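Local coordinates for HcgC (Methanococcus maripaludis S2, PDB 5O4J), which catalyses an S-adenosylmethionine-dependent C-methylation of a pyridinol precursor, a step in building the iron-guanylylpyridinol cofactor of [Fe]-hydrogenase, at residues M1-G4 with I5-V9; I70-Q74 with P75-D79; K87-L91 with N92-L96; P203-K206 with Y207-G210. All coordinates share one frame; numbering follows the deposited sequence.

Contact 1: M1-G4 with I5-V9; sequences MNYG and ITESV. With 9KH (6-carboxy methyl-4-hydroxy-2-pyridinol), chain K; SAH (S-adenosyl-L-homocysteine), chain J.
The ring of Tyr-3 carries Glu-7 on one face and meets the carbonyl oxygen of Val-9 in plane at its edge. This is the tip of a beta hairpin: the loop between strand 2-3 and strand 10-13, with a type I turn from Thr-6 to Val-9. Glu-7 CG makes a CH-pi contact, 4.0 Å from the Tyr-3 ring centroid and 21° off the normal. Its extended chain runs on obliquely, so that the carboxylate stacks only 29° from the ring plane. With Tyr-3 CG turned beside the backbone N and anti to the carbonyl carbon (chi1 -67°), the ring lies against Glu-7. Next along the chain, Gly-4 N donates to Val-9 O at 2.9 Å. The corner holds an ST turn, Ser-8 N donating to Thr-6 OG1 at 3.1 Å.

The other side of the loop reaches ligands held by the second subunit, whose Asp-72 and Thr-177 grip SAH and whose Thr-179 and Ile-115 bind 9KH. Ile-5 lies alongside the place where the two ligands meet and touches both. Its CG2 lies 3.7 Å from SAH C2', while CD1 comes 3.8 Å from SAH SD and also touches 9KH O8. With an alanine here, the ribose and sulfur of SAH would probably lose this apolar wall and 9KH would be less closely confined. Val-9 adds to the pyridinol pocket: its CG2 stands 3.6 Å from 9KH O8, and Ile-5 CB comes to 3.5 Å of that same oxygen.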
loop_
_atom_site.group_PDB
_atom_site.type_symbol
_atom_site.label_atom_id
_atom_site.label_comp_id
_atom_site.label_asym_id
_atom_site.label_seq_id
_atom_site.Cartn_x
_atom_site.Cartn_y
_atom_site.Cartn_z
ATOM N N MET A 1 15.297 22.997 -12.019
ATOM C CA MET A 1 14.920 22.787 -10.592
ATOM C C MET A 1 14.841 24.143 -9.884
ATOM O O MET A 1 15.766 24.946 -9.980
ATOM C CB MET A 1 15.938 21.871 -9.913
ATOM C CG MET A 1 15.329 20.798 -9.030
ATOM S SD MET A 1 15.028 21.374 -7.353
ATOM C CE MET A 1 16.690 21.330 -6.689
ATOM N N ASN A 2 13.747 24.393 -9.164
ATOM C CA ASN A 2 13.465 25.724 -8.638
ATOM C C ASN A 2 12.981 25.607 -7.192
ATOM O O ASN A 2 13.088 24.559 -6.549
ATOM C CB ASN A 2 12.450 26.448 -9.536
ATOM C CG ASN A 2 11.117 25.736 -9.603
ATOM O OD1 ASN A 2 10.198 26.041 -8.840
ATOM N ND2 ASN A 2 11.003 24.779 -10.517
ATOM N N TYR A 3 12.476 26.713 -6.670
ATOM C CA TYR A 3 11.974 26.802 -5.310
ATOM C C TYR A 3 10.453 26.779 -5.319
ATOM O O TYR A 3 9.816 26.952 -6.361
ATOM C CB TYR A 3 12.490 28.076 -4.636
ATOM C CG TYR A 3 13.987 28.067 -4.407
ATOM C CD1 TYR A 3 14.576 27.091 -3.615
ATOM C CD2 TYR A 3 14.810 29.027 -4.988
ATOM C CE1 TYR A 3 15.937 27.067 -3.400
ATOM C CE2 TYR A 3 16.181 29.014 -4.775
ATOM C CZ TYR A 3 16.737 28.031 -3.981
ATOM O OH TYR A 3 18.095 28.004 -3.762
ATOM N N GLY A 4 9.877 26.506 -4.149
ATOM C CA GLY A 4 8.439 26.492 -3.995
ATOM C C GLY A 4 7.880 27.816 -3.518
ATOM O O GLY A 4 8.115 28.861 -4.131
ATOM N N ILE A 5 7.128 27.763 -2.418
ATOM C CA ILE A 5 6.495 28.951 -1.854
ATOM C C ILE A 5 7.546 29.887 -1.277
ATOM O O ILE A 5 7.407 31.116 -1.333
ATOM C CB ILE A 5 5.461 28.516 -0.799
ATOM C CG1 ILE A 5 4.331 27.748 -1.481
ATOM C CG2 ILE A 5 4.921 29.706 -0.010
ATOM C CD1 ILE A 5 3.409 27.039 -0.532
ATOM N N THR A 6 8.605 29.324 -0.706
ATOM C CA THR A 6 9.758 30.089 -0.253
ATOM C C THR A 6 11.005 29.352 -0.712
ATOM O O THR A 6 10.923 28.255 -1.273
ATOM C CB THR A 6 9.788 30.259 1.269
ATOM O OG1 THR A 6 10.132 29.005 1.875
ATOM C CG2 THR A 6 8.444 30.741 1.802
ATOM N N GLU A 7 12.168 29.948 -0.461
ATOM C CA GLU A 7 13.417 29.288 -0.806
ATOM C C GLU A 7 13.781 28.170 0.161
ATOM O O GLU A 7 14.789 27.489 -0.061
ATOM C CB GLU A 7 14.550 30.316 -0.884
ATOM C CG GLU A 7 14.406 31.252 -2.067
ATOM C CD GLU A 7 15.585 32.189 -2.226
ATOM O OE1 GLU A 7 15.621 32.918 -3.238
ATOM O OE2 GLU A 7 16.475 32.185 -1.350
ATOM N N SER A 8 12.985 27.946 1.208
ATOM C CA SER A 8 13.210 26.812 2.095
ATOM C C SER A 8 12.721 25.500 1.508
ATOM O O SER A 8 13.037 24.446 2.064
ATOM C CB SER A 8 12.517 27.022 3.439
ATOM O OG SER A 8 13.128 28.077 4.155
ATOM N N VAL A 9 11.940 25.534 0.431
ATOM C CA VAL A 9 11.372 24.326 -0.145
ATOM C C VAL A 9 11.723 24.267 -1.623
ATOM O O VAL A 9 11.715 25.290 -2.320
ATOM C CB VAL A 9 9.847 24.272 0.076
ATOM C CG1 VAL A 9 9.288 22.975 -0.469
ATOM C CG2 VAL A 9 9.535 24.388 1.554
HETATM C C2 9KH K . 4.378 24.965 4.385
HETATM C C3 9KH K . 3.683 23.875 3.891
HETATM C C4 9KH K . 3.864 23.487 2.576
HETATM C C6 9KH K . 5.405 25.224 2.236
HETATM O O1 9KH K . 4.200 25.351 5.676
HETATM N N5 9KH K . 4.715 24.154 1.778
HETATM C C7 9KH K . 5.248 25.654 3.550
HETATM O O8 9KH K . 6.252 25.871 1.394
HETATM C C9 9KH K . 2.735 23.116 4.782
HETATM C C10 9KH K . 3.119 22.296 2.032
HETATM C C12 9KH K . 1.681 22.632 1.713
HETATM O O13 9KH K . 0.862 21.707 1.833
HETATM O O14 9KH K . 1.371 23.783 1.327
HETATM N N SAH J . 0.019 25.892 6.248
HETATM C CA SAH J . -0.703 26.604 5.153
HETATM C CB SAH J . 0.264 26.836 3.994
HETATM C CG SAH J . 1.161 28.047 4.229
HETATM S SD SAH J . 2.163 28.423 2.818
HETATM C C SAH J . -1.903 25.817 4.682
HETATM O O SAH J . -2.506 26.173 3.650
HETATM O OXT SAH J . -2.257 24.830 5.348
HETATM C "C5'" SAH J . 2.990 29.916 3.301
HETATM C "C4'" SAH J . 2.126 31.147 3.047
HETATM O "O4'" SAH J . 2.605 32.224 3.864
HETATM C "C3'" SAH J . 2.250 31.649 1.625
HETATM O "O3'" SAH J . 1.048 32.345 1.290
HETATM C "C2'" SAH J . 3.432 32.602 1.689
HETATM O "O2'" SAH J . 3.422 33.609 0.668
HETATM C "C1'" SAH J . 3.261 33.218 3.066
HETATM N N9 SAH J . 4.520 33.591 3.750
HETATM C C8 SAH J . 5.692 32.929 3.748
HETATM N N7 SAH J . 6.598 33.575 4.526
HETATM C C5 SAH J . 5.989 34.659 5.042
HETATM C C6 SAH J . 6.372 35.767 5.943
HETATM N N6 SAH J . 7.624 35.822 6.442
HETATM N N1 SAH J . 5.435 36.696 6.232
HETATM C C2 SAH J . 4.193 36.635 5.732
HETATM N N3 SAH J . 3.778 35.656 4.907
HETATM C C4 SAH J . 4.622 34.665 4.541
#

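Contact 2: I70-Q74 with P75-D79; sequences IVDIQ and PHLKD. With SAH (S-adenosyl-L-homocysteine), chain E.
Backbone bonds start the 3-10 turns: Leu-77 N donates to Gln-74 O at 3.2 Å, and Lys-78 N follows with Pro-75 O.

Side-chain hydrogen bonds centre on Asp-72, the acid at the end of strand 65-72 that takes the ribose diol, as in many Rossmann-type nucleotide sites. Its OD1 accepts from SAH O2' at 2.7 Å and, through its anti lone pair, from Gln-74 N at 2.9 Å, closing an Asx turn. OD2 takes SAH O3', also at 2.7 Å, and the N-H of Ala-50.

One water joins Gln-74 and His-76: it accepts from His-76 N, lies 2.8 Å from His-76 ND1 and is held weakly by Gln-74 OE1. The amide and imidazole run side by side with planes 81° apart, OE1 being at the ring edge; His-76 NE2 bonds to Val-212 O.

Van der Waals contact comes from Leu-77: its CD1 packs on Gln-74 CB at 3.9 Å and also lies 3.4 Å from Asp-72 OD1 and near SAH O3'.

Four donors converge on one buried carboxylate, which would probably favour its ionised form and fix its plane for the two ribose hydroxyls.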
loop_
_atom_site.group_PDB
_atom_site.type_symbol
_atom_site.label_atom_id
_atom_site.label_comp_id
_atom_site.label_asym_id
_atom_site.label_seq_id
_atom_site.Cartn_x
_atom_site.Cartn_y
_atom_site.Cartn_z
ATOM N N ILE A 70 -3.301 0.665 -40.843
ATOM C CA ILE A 70 -3.959 0.849 -39.556
ATOM C C ILE A 70 -5.436 1.074 -39.824
ATOM O O ILE A 70 -5.798 1.906 -40.664
ATOM C CB ILE A 70 -3.360 2.039 -38.784
ATOM C CG1 ILE A 70 -2.077 1.625 -38.056
ATOM C CG2 ILE A 70 -4.391 2.639 -37.804
ATOM C CD1 ILE A 70 -2.272 1.223 -36.594
ATOM N N VAL A 71 -6.290 0.355 -39.100
ATOM C CA VAL A 71 -7.730 0.531 -39.187
ATOM C C VAL A 71 -8.218 0.992 -37.829
ATOM O O VAL A 71 -7.873 0.388 -36.808
ATOM C CB VAL A 71 -8.459 -0.755 -39.612
ATOM C CG1 VAL A 71 -9.979 -0.531 -39.614
ATOM C CG2 VAL A 71 -7.966 -1.217 -40.971
ATOM N N ASP A 72 -9.008 2.063 -37.817
ATOM C CA ASP A 72 -9.636 2.507 -36.590
ATOM C C ASP A 72 -11.055 2.955 -36.879
ATOM O O ASP A 72 -11.331 3.551 -37.924
ATOM C CB ASP A 72 -8.870 3.642 -35.922
ATOM C CG ASP A 72 -9.137 3.703 -34.428
ATOM O OD1 ASP A 72 -10.234 4.150 -34.034
ATOM O OD2 ASP A 72 -8.269 3.244 -33.654
ATOM N N ILE A 73 -11.950 2.649 -35.940
ATOM C CA ILE A 73 -13.338 3.070 -36.052
ATOM C C ILE A 73 -13.469 4.584 -35.980
ATOM O O ILE A 73 -14.455 5.141 -36.471
ATOM C CB ILE A 73 -14.176 2.360 -34.966
ATOM C CG1 ILE A 73 -15.672 2.476 -35.276
ATOM C CG2 ILE A 73 -13.868 2.910 -33.570
ATOM C CD1 ILE A 73 -16.516 1.503 -34.476
ATOM N N GLN A 74 -12.477 5.273 -35.402
ATOM C CA GLN A 74 -12.481 6.725 -35.286
ATOM C C GLN A 74 -11.683 7.328 -36.433
ATOM O O GLN A 74 -10.448 7.202 -36.443
ATOM C CB GLN A 74 -11.876 7.155 -33.949
ATOM C CG GLN A 74 -12.600 6.632 -32.726
ATOM C CD GLN A 74 -13.838 7.447 -32.391
ATOM O OE1 GLN A 74 -13.886 8.655 -32.634
ATOM N NE2 GLN A 74 -14.844 6.790 -31.822
ATOM N N PRO A 75 -12.315 7.987 -37.408
ATOM C CA PRO A 75 -11.527 8.543 -38.520
ATOM C C PRO A 75 -10.506 9.585 -38.095
ATOM O O PRO A 75 -9.454 9.688 -38.738
ATOM C CB PRO A 75 -12.599 9.138 -39.451
ATOM C CG PRO A 75 -13.821 9.260 -38.634
ATOM C CD PRO A 75 -13.762 8.167 -37.617
ATOM N N HIS A 76 -10.761 10.359 -37.037
ATOM C CA HIS A 76 -9.809 11.405 -36.669
ATOM C C HIS A 76 -8.499 10.843 -36.137
ATOM O O HIS A 76 -7.517 11.589 -36.044
ATOM C CB HIS A 76 -10.425 12.364 -35.641
ATOM C CG HIS A 76 -10.421 11.845 -34.239
ATOM N ND1 HIS A 76 -11.343 10.928 -33.781
ATOM C CD2 HIS A 76 -9.625 12.141 -33.183
ATOM C CE1 HIS A 76 -11.104 10.669 -32.507
ATOM N NE2 HIS A 76 -10.070 11.395 -32.119
ATOM N N LEU A 77 -8.441 9.552 -35.814
ATOM C CA LEU A 77 -7.178 9.003 -35.341
ATOM C C LEU A 77 -6.151 8.838 -36.449
ATOM O O LEU A 77 -5.021 8.426 -36.160
ATOM C CB LEU A 77 -7.418 7.673 -34.632
ATOM C CG LEU A 77 -7.856 7.841 -33.175
ATOM C CD1 LEU A 77 -8.236 6.497 -32.594
ATOM C CD2 LEU A 77 -6.761 8.493 -32.325
ATOM N N LYS A 78 -6.493 9.165 -37.696
ATOM C CA LYS A 78 -5.461 9.324 -38.713
ATOM C C LYS A 78 -4.377 10.286 -38.243
ATOM O O LYS A 78 -3.216 10.158 -38.646
ATOM C CB LYS A 78 -6.072 9.829 -40.021
ATOM C CG LYS A 78 -6.842 11.145 -39.886
ATOM C CD LYS A 78 -7.050 11.817 -41.235
ATOM C CE LYS A 78 -8.299 12.687 -41.249
ATOM N NZ LYS A 78 -8.252 13.803 -40.260
ATOM N N ASP A 79 -4.739 11.247 -37.384
ATOM C CA ASP A 79 -3.793 12.234 -36.876
ATOM C C ASP A 79 -2.761 11.641 -35.922
ATOM O O ASP A 79 -1.783 12.321 -35.608
ATOM C CB ASP A 79 -4.533 13.373 -36.151
ATOM C CG ASP A 79 -5.575 14.062 -37.018
ATOM O OD1 ASP A 79 -5.347 14.186 -38.236
ATOM O OD2 ASP A 79 -6.612 14.518 -36.466
HETATM N N SAH E . -4.841 -1.947 -26.112
HETATM C CA SAH E . -4.511 -0.574 -26.600
HETATM C CB SAH E . -5.697 0.355 -26.348
HETATM C CG SAH E . -6.803 0.146 -27.381
HETATM S SD SAH E . -8.123 1.316 -27.186
HETATM C C SAH E . -3.305 -0.009 -25.905
HETATM O O SAH E . -2.931 1.152 -26.200
HETATM O OXT SAH E . -2.744 -0.717 -25.057
HETATM C "C5'" SAH E . -9.172 0.892 -28.546
HETATM C "C4'" SAH E . -8.687 1.450 -29.879
HETATM O "O4'" SAH E . -9.281 0.684 -30.933
HETATM C "C3'" SAH E . -9.157 2.876 -30.091
HETATM O "O3'" SAH E . -8.254 3.599 -30.943
HETATM C "C2'" SAH E . -10.501 2.659 -30.745
HETATM O "O2'" SAH E . -10.995 3.787 -31.475
HETATM C "C1'" SAH E . -10.211 1.492 -31.660
HETATM N N9 SAH E . -11.381 0.647 -31.947
HETATM C C8 SAH E . -12.354 0.286 -31.080
HETATM N N7 SAH E . -13.240 -0.529 -31.706
HETATM C C5 SAH E . -12.808 -0.699 -32.970
HETATM C C6 SAH E . -13.265 -1.444 -34.159
HETATM N N6 SAH E . -14.396 -2.183 -34.103
HETATM N N1 SAH E . -12.525 -1.351 -35.280
HETATM C C2 SAH E . -11.397 -0.628 -35.345
HETATM N N3 SAH E . -10.920 0.081 -34.308
HETATM C C4 SAH E . -11.580 0.074 -33.123
HETATM O O HOH W 1 -13.570 10.573 -35.400
#

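Contact 3: K87-L91 with N92-L96; sequences KFMDL and NKLQL. With SAH (S-adenosyl-L-homocysteine), chain E.
At the adenine end of the SAH pocket, Asp-90 caps helix 91-99 just where strand 87-90 turns into it. Its OD1 accepts from Lys-93 N at 2.6 Å with an N-H...O angle of 158°, met nearly along the carboxylate C-O axis. The first torsion of Asp-90 (chi1 61°) sets CG between the backbone N and the carbonyl carbon, folding the carboxylate back over the first helical turn. The backbone takes over from there: Leu-94 N bonds to Asp-90 O and Gln-95 N to Leu-91 O, each at 3.0 Å.

In the Rossmann-like fold this is a strand-to-helix junction at the outermost strand of the parallel part of the sheet, 87-90 lying beside 65-72. The short strand and helix segments stand at 89° with their axes 6.1 Å apart. Met-89 reaches across that right angle, bent at its last torsion, to bring CE within 3.6 Å of Leu-94 CD1; its CG also lies beside Lys-93 CD at 4.1 Å.

Leu-91 points the other way, to the ligand. Its CD2 is 3.7 Å from SAH N6, and CD1 lies near SAH N1, so both methyls border the polar rim of the adenine. Gln-95 crosses Leu-91 obliquely, and Leu-122 of helix 120-123 touches both. On the exposed side the extended Lys-93 chain brings its NZ to 4.4 Å from Lys-87 NZ, two like charges close together.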
loop_
_atom_site.group_PDB
_atom_site.type_symbol
_atom_site.label_atom_id
_atom_site.label_comp_id
_atom_site.label_asym_id
_atom_site.label_seq_id
_atom_site.Cartn_x
_atom_site.Cartn_y
_atom_site.Cartn_z
ATOM N N LYS A 87 -0.638 3.321 -44.063
ATOM C CA LYS A 87 -1.942 3.678 -44.607
ATOM C C LYS A 87 -2.997 3.628 -43.505
ATOM O O LYS A 87 -3.002 2.715 -42.676
ATOM C CB LYS A 87 -2.304 2.713 -45.744
ATOM C CG LYS A 87 -3.772 2.684 -46.179
ATOM C CD LYS A 87 -4.200 3.945 -46.912
ATOM C CE LYS A 87 -4.000 3.803 -48.416
ATOM N NZ LYS A 87 -4.418 5.028 -49.155
ATOM N N PHE A 88 -3.891 4.614 -43.491
ATOM C CA PHE A 88 -4.988 4.643 -42.532
ATOM C C PHE A 88 -6.307 4.402 -43.247
ATOM O O PHE A 88 -6.577 4.998 -44.293
ATOM C CB PHE A 88 -5.064 5.978 -41.786
ATOM C CG PHE A 88 -6.157 6.030 -40.740
ATOM C CD1 PHE A 88 -5.913 5.611 -39.446
ATOM C CD2 PHE A 88 -7.419 6.506 -41.053
ATOM C CE1 PHE A 88 -6.901 5.659 -38.481
ATOM C CE2 PHE A 88 -8.415 6.553 -40.101
ATOM C CZ PHE A 88 -8.157 6.131 -38.806
ATOM N N MET A 89 -7.142 3.561 -42.646
ATOM C CA MET A 89 -8.486 3.288 -43.134
ATOM C C MET A 89 -9.427 3.346 -41.950
ATOM O O MET A 89 -9.139 2.751 -40.909
ATOM C CB MET A 89 -8.590 1.898 -43.771
ATOM C CG MET A 89 -7.868 1.702 -45.077
ATOM S SD MET A 89 -8.659 0.320 -45.914
ATOM C CE MET A 89 -7.716 -1.082 -45.367
ATOM N N ASP A 90 -10.552 4.039 -42.098
ATOM C CA ASP A 90 -11.550 3.909 -41.055
ATOM C C ASP A 90 -12.319 2.608 -41.265
ATOM O O ASP A 90 -12.263 1.983 -42.330
ATOM C CB ASP A 90 -12.491 5.121 -41.016
ATOM C CG ASP A 90 -13.265 5.319 -42.305
ATOM O OD1 ASP A 90 -13.975 4.386 -42.729
ATOM O OD2 ASP A 90 -13.177 6.425 -42.882
ATOM N N LEU A 91 -13.001 2.176 -40.206
ATOM C CA LEU A 91 -13.653 0.873 -40.236
ATOM C C LEU A 91 -14.641 0.783 -41.392
ATOM O O LEU A 91 -14.736 -0.251 -42.059
ATOM C CB LEU A 91 -14.338 0.610 -38.897
ATOM C CG LEU A 91 -14.937 -0.780 -38.692
ATOM C CD1 LEU A 91 -13.873 -1.856 -38.840
ATOM C CD2 LEU A 91 -15.598 -0.877 -37.332
ATOM N N ASN A 92 -15.383 1.862 -41.650
ATOM C CA ASN A 92 -16.330 1.861 -42.761
ATOM C C ASN A 92 -15.619 1.670 -44.094
ATOM O O ASN A 92 -16.077 0.899 -44.944
ATOM C CB ASN A 92 -17.133 3.162 -42.773
ATOM C CG ASN A 92 -18.601 2.942 -42.486
ATOM O OD1 ASN A 92 -19.378 2.623 -43.384
ATOM N ND2 ASN A 92 -18.990 3.113 -41.226
ATOM N N LYS A 93 -14.499 2.369 -44.299
ATOM C CA LYS A 93 -13.766 2.238 -45.555
ATOM C C LYS A 93 -13.215 0.829 -45.730
ATOM O O LYS A 93 -13.161 0.308 -46.853
ATOM C CB LYS A 93 -12.631 3.259 -45.613
ATOM C CG LYS A 93 -11.872 3.246 -46.931
ATOM C CD LYS A 93 -10.638 4.123 -46.895
ATOM C CE LYS A 93 -9.917 4.077 -48.232
ATOM N NZ LYS A 93 -8.677 4.899 -48.249
ATOM N N LEU A 94 -12.776 0.200 -44.639
ATOM C CA LEU A 94 -12.300 -1.175 -44.729
ATOM C C LEU A 94 -13.431 -2.107 -45.131
ATOM O O LEU A 94 -13.302 -2.896 -46.075
ATOM C CB LEU A 94 -11.720 -1.627 -43.388
ATOM C CG LEU A 94 -11.409 -3.128 -43.310
ATOM C CD1 LEU A 94 -10.086 -3.433 -43.997
ATOM C CD2 LEU A 94 -11.438 -3.612 -41.881
ATOM N N GLN A 95 -14.543 -2.047 -44.394
ATOM C CA GLN A 95 -15.650 -2.961 -44.632
ATOM C C GLN A 95 -16.220 -2.794 -46.033
ATOM O O GLN A 95 -16.746 -3.755 -46.607
ATOM C CB GLN A 95 -16.720 -2.741 -43.564
ATOM C CG GLN A 95 -16.274 -3.246 -42.199
ATOM C CD GLN A 95 -17.347 -3.146 -41.138
ATOM O OE1 GLN A 95 -18.080 -2.160 -41.068
ATOM N NE2 GLN A 95 -17.444 -4.174 -40.302
ATOM N N LEU A 96 -16.114 -1.593 -46.604
ATOM C CA LEU A 96 -16.520 -1.390 -47.989
ATOM C C LEU A 96 -15.484 -1.944 -48.963
ATOM O O LEU A 96 -15.848 -2.565 -49.968
ATOM C CB LEU A 96 -16.758 0.098 -48.249
ATOM C CG LEU A 96 -17.212 0.495 -49.657
ATOM C CD1 LEU A 96 -18.601 -0.037 -49.979
ATOM C CD2 LEU A 96 -17.187 1.999 -49.789
HETATM N N SAH E . -4.841 -1.947 -26.112
HETATM C CA SAH E . -4.511 -0.574 -26.600
HETATM C CB SAH E . -5.697 0.355 -26.348
HETATM C CG SAH E . -6.803 0.146 -27.381
HETATM S SD SAH E . -8.123 1.316 -27.186
HETATM C C SAH E . -3.305 -0.009 -25.905
HETATM O O SAH E . -2.931 1.152 -26.200
HETATM O OXT SAH E . -2.744 -0.717 -25.057
HETATM C "C5'" SAH E . -9.172 0.892 -28.546
HETATM C "C4'" SAH E . -8.687 1.450 -29.879
HETATM O "O4'" SAH E . -9.281 0.684 -30.933
HETATM C "C3'" SAH E . -9.157 2.876 -30.091
HETATM O "O3'" SAH E . -8.254 3.599 -30.943
HETATM C "C2'" SAH E . -10.501 2.659 -30.745
HETATM O "O2'" SAH E . -10.995 3.787 -31.475
HETATM C "C1'" SAH E . -10.211 1.492 -31.660
HETATM N N9 SAH E . -11.381 0.647 -31.947
HETATM C C8 SAH E . -12.354 0.286 -31.080
HETATM N N7 SAH E . -13.240 -0.529 -31.706
HETATM C C5 SAH E . -12.808 -0.699 -32.970
HETATM C C6 SAH E . -13.265 -1.444 -34.159
HETATM N N6 SAH E . -14.396 -2.183 -34.103
HETATM N N1 SAH E . -12.525 -1.351 -35.280
HETATM C C2 SAH E . -11.397 -0.628 -35.345
HETATM N N3 SAH E . -10.920 0.081 -34.308
HETATM C C4 SAH E . -11.580 0.074 -33.123
#

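Contact 4: P203-K206 with Y207-G210; sequences PNLK and YFEG
Between Lys-206 and Phe-208 the chain makes an inverse gamma turn centred on Tyr-207, with a weak bond from Phe-208 N to Lys-206 O (2.8 Å, 135°); another is centred on Asn-204. With CG anti to its carbonyl carbon (chi1 -55°), the Phe-208 ring folds back against Lys-206. On one face lie Lys-206 CG, 3.9 Å from the centroid in a CH-pi contact, and Lys-206 O, 3.2 Å from Phe-208 CD2. At the ring edge Leu-205, its side chain crossing at about a right angle, brings CD2 to 3.9 Å from Phe-208 CE2, and Asn-204 O stands by CZ. Lys-206 N is buried against this ring without a polar partner in the model. Cut back to an alanine, Phe-208 would probably leave Lys-206 CG without its ring face and Leu-205 CD2 without its aromatic neighbour.

Tyr-207 turns away, donating from OH to Glu-209 OE2 at 2.6 Å, and the same OH is hydrogen-bonded to Thr-11 OG1 of the second subunit. Gly-210 N sits 3.3 Å above the Tyr-207 ring plane, where a side chain on the glycine would clash with CD2.

The bend leads from strand 198-203 into helix 208-213. Helix 177-193 touches Phe-208 through Met-178, while helix 218-225 packs Phe-221 on it and pairs Glu-224 with Lys-206.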
loop_
_atom_site.group_PDB
_atom_site.type_symbol
_atom_site.label_atom_id
_atom_site.label_comp_id
_atom_site.label_asym_id
_atom_site.label_seq_id
_atom_site.Cartn_x
_atom_site.Cartn_y
_atom_site.Cartn_z
ATOM N N PRO A 203 1.364 13.480 -9.078
ATOM C CA PRO A 203 1.333 12.845 -10.399
ATOM C C PRO A 203 0.682 13.798 -11.386
ATOM O O PRO A 203 -0.434 14.269 -11.160
ATOM C CB PRO A 203 0.480 11.599 -10.175
ATOM C CG PRO A 203 -0.472 11.996 -9.068
ATOM C CD PRO A 203 0.205 13.084 -8.257
ATOM N N ASN A 204 1.391 14.111 -12.464
ATOM C CA ASN A 204 0.878 15.069 -13.441
ATOM C C ASN A 204 -0.045 14.345 -14.413
ATOM O O ASN A 204 0.226 14.209 -15.608
ATOM C CB ASN A 204 2.022 15.767 -14.141
ATOM C CG ASN A 204 2.711 16.732 -13.231
ATOM O OD1 ASN A 204 2.053 17.552 -12.593
ATOM N ND2 ASN A 204 4.033 16.616 -13.115
ATOM N N LEU A 205 -1.175 13.905 -13.862
ATOM C CA LEU A 205 -2.130 13.080 -14.579
ATOM C C LEU A 205 -3.426 13.833 -14.835
ATOM O O LEU A 205 -3.800 14.761 -14.110
ATOM C CB LEU A 205 -2.423 11.795 -13.805
ATOM C CG LEU A 205 -1.246 10.825 -13.721
ATOM C CD1 LEU A 205 -1.534 9.684 -12.762
ATOM C CD2 LEU A 205 -0.953 10.273 -15.115
ATOM N N LYS A 206 -4.100 13.408 -15.893
ATOM C CA LYS A 206 -5.443 13.860 -16.228
ATOM C C LYS A 206 -6.051 12.791 -17.118
ATOM O O LYS A 206 -5.415 11.782 -17.439
ATOM C CB LYS A 206 -5.426 15.221 -16.919
ATOM C CG LYS A 206 -4.692 15.194 -18.257
ATOM C CD LYS A 206 -4.911 16.470 -19.063
ATOM C CE LYS A 206 -6.305 16.481 -19.684
ATOM N NZ LYS A 206 -6.636 17.797 -20.268
ATOM N N TYR A 207 -7.300 13.006 -17.510
ATOM C CA TYR A 207 -8.005 12.035 -18.337
ATOM C C TYR A 207 -7.607 12.257 -19.798
ATOM O O TYR A 207 -8.355 12.807 -20.612
ATOM C CB TYR A 207 -9.502 12.158 -18.099
ATOM C CG TYR A 207 -10.344 11.219 -18.913
ATOM C CD1 TYR A 207 -10.096 9.853 -18.912
ATOM C CD2 TYR A 207 -11.405 11.688 -19.662
ATOM C CE1 TYR A 207 -10.880 8.985 -19.665
ATOM C CE2 TYR A 207 -12.188 10.833 -20.416
ATOM C CZ TYR A 207 -11.922 9.489 -20.410
ATOM O OH TYR A 207 -12.710 8.646 -21.150
ATOM N N PHE A 208 -6.363 11.854 -20.110
ATOM C CA PHE A 208 -5.825 12.040 -21.456
ATOM C C PHE A 208 -6.713 11.387 -22.500
ATOM O O PHE A 208 -6.809 11.857 -23.639
ATOM C CB PHE A 208 -4.428 11.424 -21.578
ATOM C CG PHE A 208 -3.436 11.915 -20.570
ATOM C CD1 PHE A 208 -2.844 13.157 -20.694
ATOM C CD2 PHE A 208 -3.060 11.098 -19.518
ATOM C CE1 PHE A 208 -1.914 13.589 -19.764
ATOM C CE2 PHE A 208 -2.139 11.520 -18.588
ATOM C CZ PHE A 208 -1.564 12.762 -18.705
ATOM N N GLU A 209 -7.296 10.249 -22.154
ATOM C CA GLU A 209 -8.159 9.533 -23.078
ATOM C C GLU A 209 -9.288 10.428 -23.589
ATOM O O GLU A 209 -9.667 10.357 -24.766
ATOM C CB GLU A 209 -8.688 8.298 -22.356
ATOM C CG GLU A 209 -9.751 7.498 -23.045
ATOM C CD GLU A 209 -10.290 6.418 -22.128
ATOM O OE1 GLU A 209 -9.482 5.569 -21.692
ATOM O OE2 GLU A 209 -11.502 6.445 -21.809
ATOM N N GLY A 210 -9.827 11.287 -22.715
ATOM C CA GLY A 210 -10.867 12.211 -23.132
ATOM C C GLY A 210 -10.399 13.184 -24.196
ATOM O O GLY A 210 -11.149 13.531 -25.112
#

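Overall arrangement
The four contacts follow one another along the chain. Contacts 2 and 3 are close partners, with centres about 9 Å apart: strands 65-72 and 87-90 are neighbours in the mixed sheet, and both contacts touch the same SAH, contact 2 at the ribose and contact 3 at the adenine. Contact 4 lies about 21 Å from contact 2, centre to centre, leading out of strand 198-203 of the antiparallel sheet. That sheet also holds strand 2-3 of contact 1, a contact centred about 53 Å from contact 3's centre, across the chain's centre. Contacts 1 and 4 both touch the second subunit; in contact 1 the N-terminal hairpin reaches SAH and pyridinol bound mainly by that subunit, consistent with sites shared between chains.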